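PDB 6QGM: VirX1 from Cyanophage Syn10, which iodinates diverse substrates as a viral halogenase of the tryptophan halogenase family, probably working with a flavin cofactor. Local coordinates for residues D109-W114 with N453-N458; K246-D251 with F402-Y407; N426-S431 with T441-S446. All coordinates share one frame; numbering follows the deposited sequence.

Interactions 2 and 3 touch, with centres about 14 Å apart, where Met405 and Ala404 of helix 382-408 pack against Trp442 of helix 441-451. Interaction 1 stands farther off, about 20 Å from interaction 3 and 25 Å from interaction 2, centre to centre. Along the chain, 109-114 comes first, then both segments of interaction 2, both segments of interaction 3, and finally 453-458, so interaction 1 spans the other two. Helix 441-451 carries half of interaction 3 and leads into the 453-458 loop. Interactions 1 and 2 tie this later part of the chain to the earlier segments 109-114 and 246-251, whereas interaction 3 is a local fold-back that also meets the second subunit.

Interaction 1 (D109-W114 with N453-N458); sequences DGINTW and NTWHIN
Thr454 OG1 is gripped by two hydrogen bonds. It accepts from Asn112 ND2 at 3.0 Å, in a nearly straight bond that lies in the amide plane of Asn112. It then donates its own proton to Trp455 O at 2.8 Å, on a lone pair in the carbonyl plane. The other end of the same amide is used too, because Asn112 OD1 receives Trp455 N at 2.9 Å with an N-H...O angle of 168°. One amide therefore reads two successive residues, the hydroxyl of Thr454 and the backbone N-H of Trp455, and the pair of bonds fixes how the amide is rotated.

Beside this clamp Ile111 supplies the apolar part, crossing Trp455 at about a right angle. Its chi1 of -173° puts CG1 anti to the backbone N and leaves CG2 in the crowded position, where Ile111 CG2 packs on Trp455 CB at 4.0 Å. At the end of the CG1 arm, Ile111 CD1 meets His456 O at 3.6 Å. Trp114 CZ3 approaches Trp455 CH2 more loosely and obliquely, at 4.4 Å. Within 109-114, Gly110 O accepts from both N and OG1 of Thr113.

The contact joins the start of helix 113-120 to the loop between helices 441-451 and 462-468. Trp455 is backed by Ser463, Ile466 and Ala467 of helix 462-468, and Pro473 lies against both Asn112 and Trp455.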
loop_
_atom_site.group_PDB
_atom_site.type_symbol
_atom_site.label_atom_id
_atom_site.label_comp_id
_atom_site.label_asym_id
_atom_site.label_seq_id
_atom_site.Cartn_x
_atom_site.Cartn_y
_atom_site.Cartn_z
ATOM N N ASP B 109 7.294 -17.342 -18.273
ATOM C CA ASP B 109 6.067 -17.652 -17.482
ATOM C C ASP B 109 6.373 -17.777 -15.980
ATOM O O ASP B 109 5.414 -17.783 -15.213
ATOM C CB ASP B 109 5.384 -18.923 -17.993
ATOM C CG ASP B 109 4.828 -18.792 -19.395
ATOM O OD1 ASP B 109 4.179 -17.766 -19.670
ATOM O OD2 ASP B 109 5.053 -19.721 -20.199
ATOM N N GLY B 110 7.641 -17.910 -15.568
ATOM C CA GLY B 110 8.017 -18.043 -14.149
ATOM C C GLY B 110 7.124 -19.045 -13.426
ATOM O O GLY B 110 6.990 -20.173 -13.931
ATOM N N ILE B 111 6.514 -18.644 -12.303
ATOM C CA ILE B 111 5.654 -19.477 -11.398
ATOM C C ILE B 111 4.442 -20.073 -12.138
ATOM O O ILE B 111 3.897 -21.107 -11.661
ATOM C CB ILE B 111 5.221 -18.658 -10.172
ATOM C CG1 ILE B 111 4.476 -19.511 -9.140
ATOM C CG2 ILE B 111 4.400 -17.450 -10.579
ATOM C CD1 ILE B 111 4.356 -18.875 -7.760
ATOM N N ASN B 112 4.013 -19.440 -13.240
ATOM C CA ASN B 112 2.825 -19.831 -14.048
ATOM C C ASN B 112 3.139 -21.041 -14.948
ATOM O O ASN B 112 2.203 -21.522 -15.632
ATOM C CB ASN B 112 2.289 -18.660 -14.878
ATOM C CG ASN B 112 1.919 -17.454 -14.024
ATOM O OD1 ASN B 112 1.585 -17.593 -12.849
ATOM N ND2 ASN B 112 1.992 -16.258 -14.571
ATOM N N THR B 113 4.393 -21.510 -14.968
ATOM C CA THR B 113 4.842 -22.647 -15.816
ATOM C C THR B 113 4.019 -23.889 -15.455
ATOM O O THR B 113 3.442 -24.505 -16.380
ATOM C CB THR B 113 6.358 -22.888 -15.700
ATOM O OG1 THR B 113 7.071 -21.727 -16.135
ATOM C CG2 THR B 113 6.856 -24.076 -16.502
ATOM N N TRP B 114 3.943 -24.249 -14.173
ATOM C CA TRP B 114 3.247 -25.500 -13.765
ATOM C C TRP B 114 1.806 -25.507 -14.292
ATOM O O TRP B 114 1.376 -26.541 -14.835
ATOM C CB TRP B 114 3.282 -25.740 -12.253
ATOM C CG TRP B 114 2.507 -26.979 -11.946
ATOM C CD1 TRP B 114 2.915 -28.273 -12.091
ATOM C CD2 TRP B 114 1.118 -27.032 -11.604
ATOM N NE1 TRP B 114 1.894 -29.127 -11.796
ATOM C CE2 TRP B 114 0.774 -28.394 -11.502
ATOM C CE3 TRP B 114 0.142 -26.063 -11.360
ATOM C CZ2 TRP B 114 -0.506 -28.806 -11.132
ATOM C CZ3 TRP B 114 -1.124 -26.468 -11.020
ATOM C CH2 TRP B 114 -1.435 -27.821 -10.894
ATOM N N ASN B 453 -4.620 -13.022 -14.155
ATOM C CA ASN B 453 -4.439 -14.430 -14.615
ATOM C C ASN B 453 -3.014 -14.910 -14.308
ATOM O O ASN B 453 -2.393 -15.561 -15.172
ATOM C CB ASN B 453 -4.814 -14.591 -16.094
ATOM C CG ASN B 453 -6.272 -14.260 -16.374
ATOM O OD1 ASN B 453 -6.658 -13.976 -17.507
ATOM N ND2 ASN B 453 -7.110 -14.320 -15.359
ATOM N N THR B 454 -2.530 -14.659 -13.092
ATOM C CA THR B 454 -1.119 -14.902 -12.704
ATOM C C THR B 454 -1.045 -15.321 -11.235
ATOM O O THR B 454 -1.888 -14.858 -10.438
ATOM C CB THR B 454 -0.253 -13.651 -12.927
ATOM O OG1 THR B 454 1.126 -14.014 -12.832
ATOM C CG2 THR B 454 -0.516 -12.554 -11.922
ATOM N N TRP B 455 -0.043 -16.137 -10.906
ATOM C CA TRP B 455 0.459 -16.317 -9.524
ATOM C C TRP B 455 1.704 -15.454 -9.339
ATOM O O TRP B 455 2.126 -14.794 -10.291
ATOM C CB TRP B 455 0.705 -17.795 -9.216
ATOM C CG TRP B 455 -0.545 -18.611 -9.118
ATOM C CD1 TRP B 455 -1.831 -18.156 -9.146
ATOM C CD2 TRP B 455 -0.631 -20.038 -8.977
ATOM N NE1 TRP B 455 -2.706 -19.205 -9.062
ATOM C CE2 TRP B 455 -2.000 -20.369 -8.958
ATOM C CE3 TRP B 455 0.307 -21.067 -8.896
ATOM C CZ2 TRP B 455 -2.454 -21.681 -8.840
ATOM C CZ3 TRP B 455 -0.144 -22.364 -8.802
ATOM C CH2 TRP B 455 -1.504 -22.670 -8.746
ATOM N N HIS B 456 2.243 -15.454 -8.133
ATOM C CA HIS B 456 3.376 -14.615 -7.690
ATOM C C HIS B 456 4.031 -15.343 -6.514
ATOM O O HIS B 456 3.286 -16.047 -5.775
ATOM C CB HIS B 456 2.874 -13.221 -7.312
ATOM C CG HIS B 456 3.918 -12.160 -7.393
ATOM N ND1 HIS B 456 5.066 -12.189 -6.621
ATOM C CD2 HIS B 456 3.995 -11.050 -8.164
ATOM C CE1 HIS B 456 5.812 -11.145 -6.924
ATOM N NE2 HIS B 456 5.162 -10.415 -7.855
ATOM N N ILE B 457 5.359 -15.224 -6.370
ATOM C CA ILE B 457 6.108 -15.810 -5.219
ATOM C C ILE B 457 5.621 -15.137 -3.927
ATOM O O ILE B 457 5.788 -15.739 -2.869
ATOM C CB ILE B 457 7.636 -15.706 -5.406
ATOM C CG1 ILE B 457 8.056 -14.343 -5.966
ATOM C CG2 ILE B 457 8.156 -16.857 -6.253
ATOM C CD1 ILE B 457 9.508 -14.045 -5.809
ATOM N N ASN B 458 4.996 -13.958 -4.019
ATOM C CA ASN B 458 4.346 -13.247 -2.882
ATOM C C ASN B 458 3.186 -14.048 -2.269
ATOM O O ASN B 458 2.670 -13.583 -1.234
ATOM C CB ASN B 458 3.766 -11.900 -3.305
ATOM C CG ASN B 458 4.832 -10.895 -3.655
ATOM O OD1 ASN B 458 5.995 -11.065 -3.296
ATOM N ND2 ASN B 458 4.436 -9.850 -4.358
#

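Interaction 2 (K246-D251 with F402-Y407); sequences KKLAND and FVAMHY
Apolar packing centres on one methyl. Leu248 has CG anti to its carbonyl carbon (chi1 -64°), and CD2 is the branch that touches the helix, where it meets three residues in turn. Leu248 CD2 lies 3.8 Å from Val403 CG1, and just as near to Ala404 CA. On the next turn of the helix, Tyr407 CE2 touches the same Leu248 CD2 at 3.8 Å. Ala404 presents its methyl to the preceding residue of the loop as well, its CB 4.1 Å from Lys247 CB.

The polar groups meet through a shared outside partner. Asn250 ND2 and Tyr407 OH are 2.8 Å apart, but the angle is too poor for a hydrogen bond, and the amide plane stands 81° from the ring plane. Each is instead bound to the carboxylate of Glu352, Asn250 ND2 to OE1 and Tyr407 OH to OE2, so that the acid bridges the two tips, while Asn250 OD1 is taken up by Tyr417 OH.

Charge adds a further tie. Lys247, extended beyond CG, carries NZ to a salt bridge with Asp401 and a hydrogen bond with Ser400, just ahead of the helical segment.

Within the helix, His406 ND1 donates to Phe402 O at 2.8 Å, with a bent N-H...O angle of 136°, and His406 CE1 lies over the centre of the Phe402 ring.

This is buried packing between the loop joining strands 241-243 and 252-258 and the last turns of helix 382-408. Helix 416-424 adds Tyr417 and Cys421 against Tyr407, while Phe402 and Met405 face helix 462-468.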
loop_
_atom_site.group_PDB
_atom_site.type_symbol
_atom_site.label_atom_id
_atom_site.label_comp_id
_atom_site.label_asym_id
_atom_site.label_seq_id
_atom_site.Cartn_x
_atom_site.Cartn_y
_atom_site.Cartn_z
ATOM N N LYS B 246 -16.332 -15.901 12.315
ATOM C CA LYS B 246 -16.804 -15.305 11.042
ATOM C C LYS B 246 -16.119 -15.947 9.829
ATOM O O LYS B 246 -16.757 -15.896 8.770
ATOM C CB LYS B 246 -16.657 -13.782 11.103
ATOM C CG LYS B 246 -17.940 -13.075 11.547
ATOM C CD LYS B 246 -17.844 -12.012 12.641
ATOM C CE LYS B 246 -19.151 -11.965 13.402
ATOM N NZ LYS B 246 -19.300 -10.688 14.140
ATOM N N LYS B 247 -14.926 -16.547 9.960
ATOM C CA LYS B 247 -14.232 -17.222 8.813
ATOM C C LYS B 247 -13.850 -18.681 9.136
ATOM O O LYS B 247 -13.638 -19.480 8.168
ATOM C CB LYS B 247 -12.994 -16.433 8.371
ATOM C CG LYS B 247 -12.015 -16.105 9.487
ATOM C CD LYS B 247 -10.985 -15.106 9.080
ATOM C CE LYS B 247 -9.896 -15.008 10.109
ATOM N NZ LYS B 247 -8.908 -13.983 9.716
ATOM N N LEU B 248 -13.727 -19.028 10.416
ATOM C CA LEU B 248 -13.387 -20.399 10.864
ATOM C C LEU B 248 -14.499 -20.901 11.789
ATOM O O LEU B 248 -14.696 -20.297 12.856
ATOM C CB LEU B 248 -12.024 -20.367 11.568
ATOM C CG LEU B 248 -10.844 -19.984 10.690
ATOM C CD1 LEU B 248 -9.629 -19.647 11.542
ATOM C CD2 LEU B 248 -10.524 -21.108 9.712
ATOM N N ALA B 249 -15.166 -21.984 11.396
ATOM C CA ALA B 249 -16.376 -22.515 12.063
ATOM C C ALA B 249 -16.004 -23.407 13.254
ATOM O O ALA B 249 -16.883 -23.657 14.078
ATOM C CB ALA B 249 -17.210 -23.257 11.053
ATOM N N ASN B 250 -14.763 -23.875 13.339
ATOM C CA ASN B 250 -14.348 -24.925 14.307
ATOM C C ASN B 250 -14.161 -24.291 15.689
ATOM O O ASN B 250 -13.359 -23.384 15.821
ATOM C CB ASN B 250 -13.128 -25.700 13.785
ATOM C CG ASN B 250 -13.445 -26.467 12.521
ATOM O OD1 ASN B 250 -14.605 -26.754 12.258
ATOM N ND2 ASN B 250 -12.427 -26.812 11.742
ATOM N N ASP B 251 -14.920 -24.754 16.675
ATOM C CA ASP B 251 -14.956 -24.187 18.051
ATOM C C ASP B 251 -14.742 -25.290 19.093
ATOM O O ASP B 251 -14.698 -24.957 20.290
ATOM C CB ASP B 251 -16.283 -23.466 18.271
ATOM C CG ASP B 251 -17.488 -24.363 18.053
ATOM O OD1 ASP B 251 -17.337 -25.384 17.339
ATOM O OD2 ASP B 251 -18.565 -24.027 18.574
ATOM N N PHE B 402 -5.080 -17.359 6.224
ATOM C CA PHE B 402 -4.411 -18.433 5.447
ATOM C C PHE B 402 -5.130 -19.761 5.707
ATOM O O PHE B 402 -5.459 -20.491 4.747
ATOM C CB PHE B 402 -2.920 -18.496 5.788
ATOM C CG PHE B 402 -2.166 -19.585 5.064
ATOM C CD1 PHE B 402 -2.400 -19.883 3.728
ATOM C CD2 PHE B 402 -1.185 -20.299 5.724
ATOM C CE1 PHE B 402 -1.688 -20.896 3.090
ATOM C CE2 PHE B 402 -0.480 -21.314 5.092
ATOM C CZ PHE B 402 -0.734 -21.618 3.781
ATOM N N VAL B 403 -5.400 -20.060 6.978
ATOM C CA VAL B 403 -6.099 -21.309 7.404
ATOM C C VAL B 403 -7.509 -21.292 6.789
ATOM O O VAL B 403 -7.912 -22.322 6.252
ATOM C CB VAL B 403 -6.103 -21.447 8.942
ATOM C CG1 VAL B 403 -7.049 -22.516 9.437
ATOM C CG2 VAL B 403 -4.711 -21.714 9.460
ATOM N N ALA B 404 -8.209 -20.154 6.814
ATOM C CA ALA B 404 -9.567 -20.009 6.243
ATOM C C ALA B 404 -9.554 -20.356 4.743
ATOM O O ALA B 404 -10.551 -20.942 4.273
ATOM C CB ALA B 404 -10.106 -18.617 6.485
ATOM N N MET B 405 -8.466 -20.041 4.024
ATOM C CA MET B 405 -8.361 -20.275 2.561
ATOM C C MET B 405 -8.386 -21.775 2.243
ATOM O O MET B 405 -8.868 -22.121 1.157
ATOM C CB MET B 405 -7.089 -19.640 1.997
ATOM C CG MET B 405 -7.193 -18.143 1.837
ATOM S SD MET B 405 -5.820 -17.418 0.944
ATOM C CE MET B 405 -6.281 -15.687 0.959
ATOM N N HIS B 406 -7.910 -22.627 3.154
ATOM C CA HIS B 406 -7.928 -24.114 3.017
ATOM C C HIS B 406 -9.366 -24.627 2.867
ATOM O O HIS B 406 -9.560 -25.646 2.177
ATOM C CB HIS B 406 -7.284 -24.807 4.226
ATOM C CG HIS B 406 -5.823 -24.549 4.389
ATOM N ND1 HIS B 406 -5.304 -23.283 4.520
ATOM C CD2 HIS B 406 -4.779 -25.389 4.488
ATOM C CE1 HIS B 406 -3.992 -23.353 4.659
ATOM N NE2 HIS B 406 -3.650 -24.636 4.646
ATOM N N TYR B 407 -10.318 -23.969 3.527
ATOM C CA TYR B 407 -11.759 -24.319 3.511
ATOM C C TYR B 407 -12.422 -23.652 2.304
ATOM O O TYR B 407 -13.139 -24.320 1.550
ATOM C CB TYR B 407 -12.442 -23.877 4.812
ATOM C CG TYR B 407 -11.965 -24.563 6.069
ATOM C CD1 TYR B 407 -12.405 -25.828 6.394
ATOM C CD2 TYR B 407 -11.104 -23.931 6.951
ATOM C CE1 TYR B 407 -11.989 -26.471 7.548
ATOM C CE2 TYR B 407 -10.669 -24.551 8.106
ATOM C CZ TYR B 407 -11.114 -25.830 8.407
ATOM O OH TYR B 407 -10.706 -26.458 9.552
#

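Interaction 3 (N426-S431 with T441-S446)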
loop_
_atom_site.group_PDB
_atom_site.type_symbol
_atom_site.label_atom_id
_atom_site.label_comp_id
_atom_site.label_asym_id
_atom_site.label_seq_id
_atom_site.Cartn_x
_atom_site.Cartn_y
_atom_site.Cartn_z
ATOM N N ASN B 426 -18.845 -15.615 3.483
ATOM C CA ASN B 426 -18.187 -14.494 2.759
ATOM C C ASN B 426 -16.877 -14.134 3.461
ATOM O O ASN B 426 -16.920 -13.597 4.579
ATOM C CB ASN B 426 -19.060 -13.243 2.683
ATOM C CG ASN B 426 -20.354 -13.507 1.957
ATOM O OD1 ASN B 426 -21.425 -13.384 2.550
ATOM N ND2 ASN B 426 -20.251 -13.899 0.693
ATOM N N TYR B 427 -15.746 -14.386 2.803
ATOM C CA TYR B 427 -14.406 -14.249 3.411
ATOM C C TYR B 427 -13.835 -12.853 3.159
ATOM O O TYR B 427 -12.789 -12.536 3.752
ATOM C CB TYR B 427 -13.517 -15.371 2.889
ATOM C CG TYR B 427 -13.919 -16.763 3.336
ATOM C CD1 TYR B 427 -13.457 -17.303 4.528
ATOM C CD2 TYR B 427 -14.759 -17.550 2.562
ATOM C CE1 TYR B 427 -13.807 -18.581 4.925
ATOM C CE2 TYR B 427 -15.114 -18.835 2.941
ATOM C CZ TYR B 427 -14.632 -19.357 4.125
ATOM O OH TYR B 427 -14.972 -20.621 4.510
ATOM N N MET B 428 -14.514 -12.032 2.351
ATOM C CA MET B 428 -13.994 -10.723 1.863
ATOM C C MET B 428 -14.995 -9.613 2.156
ATOM O O MET B 428 -15.192 -8.737 1.321
ATOM C CB MET B 428 -13.766 -10.760 0.348
ATOM C CG MET B 428 -12.603 -11.620 -0.079
ATOM S SD MET B 428 -12.556 -11.930 -1.857
ATOM C CE MET B 428 -12.636 -10.247 -2.487
ATOM N N PRO B 429 -15.629 -9.573 3.353
ATOM C CA PRO B 429 -16.741 -8.646 3.596
ATOM C C PRO B 429 -16.336 -7.169 3.427
ATOM O O PRO B 429 -17.097 -6.405 2.891
ATOM C CB PRO B 429 -17.143 -8.964 5.043
ATOM C CG PRO B 429 -15.871 -9.496 5.665
ATOM C CD PRO B 429 -15.245 -10.322 4.562
ATOM N N GLU B 430 -15.125 -6.824 3.858
ATOM C CA GLU B 430 -14.579 -5.444 3.878
ATOM C C GLU B 430 -14.196 -4.989 2.467
ATOM O O GLU B 430 -14.044 -3.774 2.274
ATOM C CB GLU B 430 -13.395 -5.405 4.852
ATOM C CG GLU B 430 -13.797 -5.634 6.315
ATOM C CD GLU B 430 -14.103 -4.381 7.145
ATOM O OE1 GLU B 430 -13.625 -3.304 6.737
ATOM O OE2 GLU B 430 -14.858 -4.471 8.152
ATOM N N SER B 431 -14.116 -5.904 1.497
ATOM C CA SER B 431 -13.493 -5.680 0.169
ATOM C C SER B 431 -14.311 -4.701 -0.682
ATOM O O SER B 431 -13.692 -4.043 -1.543
ATOM C CB SER B 431 -13.246 -6.986 -0.555
ATOM O OG SER B 431 -14.410 -7.460 -1.201
ATOM N N THR B 441 -5.047 -10.234 1.633
ATOM C CA THR B 441 -4.565 -11.365 0.793
ATOM C C THR B 441 -5.747 -11.911 -0.022
ATOM O O THR B 441 -5.523 -12.173 -1.215
ATOM C CB THR B 441 -3.759 -12.393 1.601
ATOM O OG1 THR B 441 -4.623 -13.158 2.449
ATOM C CG2 THR B 441 -2.641 -11.743 2.391
ATOM N N TRP B 442 -6.957 -12.025 0.552
ATOM C CA TRP B 442 -8.192 -12.374 -0.207
ATOM C C TRP B 442 -8.338 -11.453 -1.433
ATOM O O TRP B 442 -8.511 -11.960 -2.556
ATOM C CB TRP B 442 -9.447 -12.287 0.669
ATOM C CG TRP B 442 -9.489 -13.239 1.830
ATOM C CD1 TRP B 442 -9.164 -12.975 3.133
ATOM C CD2 TRP B 442 -9.900 -14.622 1.788
ATOM N NE1 TRP B 442 -9.317 -14.101 3.894
ATOM C CE2 TRP B 442 -9.781 -15.122 3.103
ATOM C CE3 TRP B 442 -10.327 -15.484 0.768
ATOM C CZ2 TRP B 442 -10.091 -16.440 3.427
ATOM C CZ3 TRP B 442 -10.640 -16.785 1.089
ATOM C CH2 TRP B 442 -10.518 -17.253 2.400
ATOM N N GLN B 443 -8.294 -10.139 -1.212
ATOM C CA GLN B 443 -8.438 -9.110 -2.280
ATOM C C GLN B 443 -7.315 -9.278 -3.310
ATOM O O GLN B 443 -7.608 -9.223 -4.515
ATOM C CB GLN B 443 -8.425 -7.713 -1.665
ATOM C CG GLN B 443 -9.682 -7.405 -0.861
ATOM C CD GLN B 443 -9.540 -6.149 -0.036
ATOM O OE1 GLN B 443 -8.966 -5.149 -0.484
ATOM N NE2 GLN B 443 -10.051 -6.189 1.189
ATOM N N ASP B 444 -6.086 -9.491 -2.839
ATOM C CA ASP B 444 -4.857 -9.452 -3.682
ATOM C C ASP B 444 -4.779 -10.728 -4.531
ATOM O O ASP B 444 -4.414 -10.640 -5.740
ATOM C CB ASP B 444 -3.605 -9.228 -2.838
ATOM C CG ASP B 444 -3.557 -7.860 -2.158
ATOM O OD1 ASP B 444 -4.374 -6.965 -2.526
ATOM O OD2 ASP B 444 -2.718 -7.692 -1.242
ATOM N N LEU B 445 -5.139 -11.866 -3.927
ATOM C CA LEU B 445 -5.188 -13.176 -4.619
ATOM C C LEU B 445 -6.249 -13.113 -5.717
ATOM O O LEU B 445 -6.010 -13.685 -6.791
ATOM C CB LEU B 445 -5.508 -14.270 -3.593
ATOM C CG LEU B 445 -5.622 -15.691 -4.126
ATOM C CD1 LEU B 445 -4.298 -16.130 -4.739
ATOM C CD2 LEU B 445 -6.034 -16.621 -3.000
ATOM N N SER B 446 -7.382 -12.468 -5.432
ATOM C CA SER B 446 -8.542 -12.375 -6.347
ATOM C C SER B 446 -8.128 -11.539 -7.554
ATOM O O SER B 446 -8.402 -11.978 -8.684
ATOM C CB SER B 446 -9.759 -11.813 -5.651
ATOM O OG SER B 446 -10.346 -12.791 -4.789
#
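Tyr427 opens the contact by laying its CB over the indole. The CB of Tyr427 stands 3.5 Å from the centroid of the six-membered ring of Trp442, only 6° off the normal, a CH-pi contact squarely on the face. The near part of the phenol follows, Tyr427 CG and CD1 lying against CH2 and CZ2 of Trp442. The two planes are only 20° apart, but the phenol has slid so far past that the rings barely overlap. Both polar ends are held outside the pair: Tyr427 OH bonds to Cys421 O, and Trp442 NE1 to Asp401.

Met428 comes next and runs past the base of Trp442 toward the following helical turn. Its CG lies against Trp442 CB, and its SD reaches Ser446 OG at 3.8 Å. A bend at chi3 (53°) brings CE near Ser446 OG and Gln443 CA; Ser446 OG in turn donates to Trp442 O within the helix. Tyr390 of a second subunit also packs on Met428, placing the contact at the assembly interface.

The chain then turns through Pro429 and Glu430, a turn closed by Met428 O, which accepts both the backbone N and OG of Ser431. With its hydroxyl folded back in this way, Ser431 offers CB to Gln443 CG at 3.6 Å.

The loop between helices 416-424 and 441-451 thus packs back on the first turns of the helix it leads into. Ala408 of helix 382-408 touches both Tyr427 and Trp442, and Leu445 faces helix 462-468.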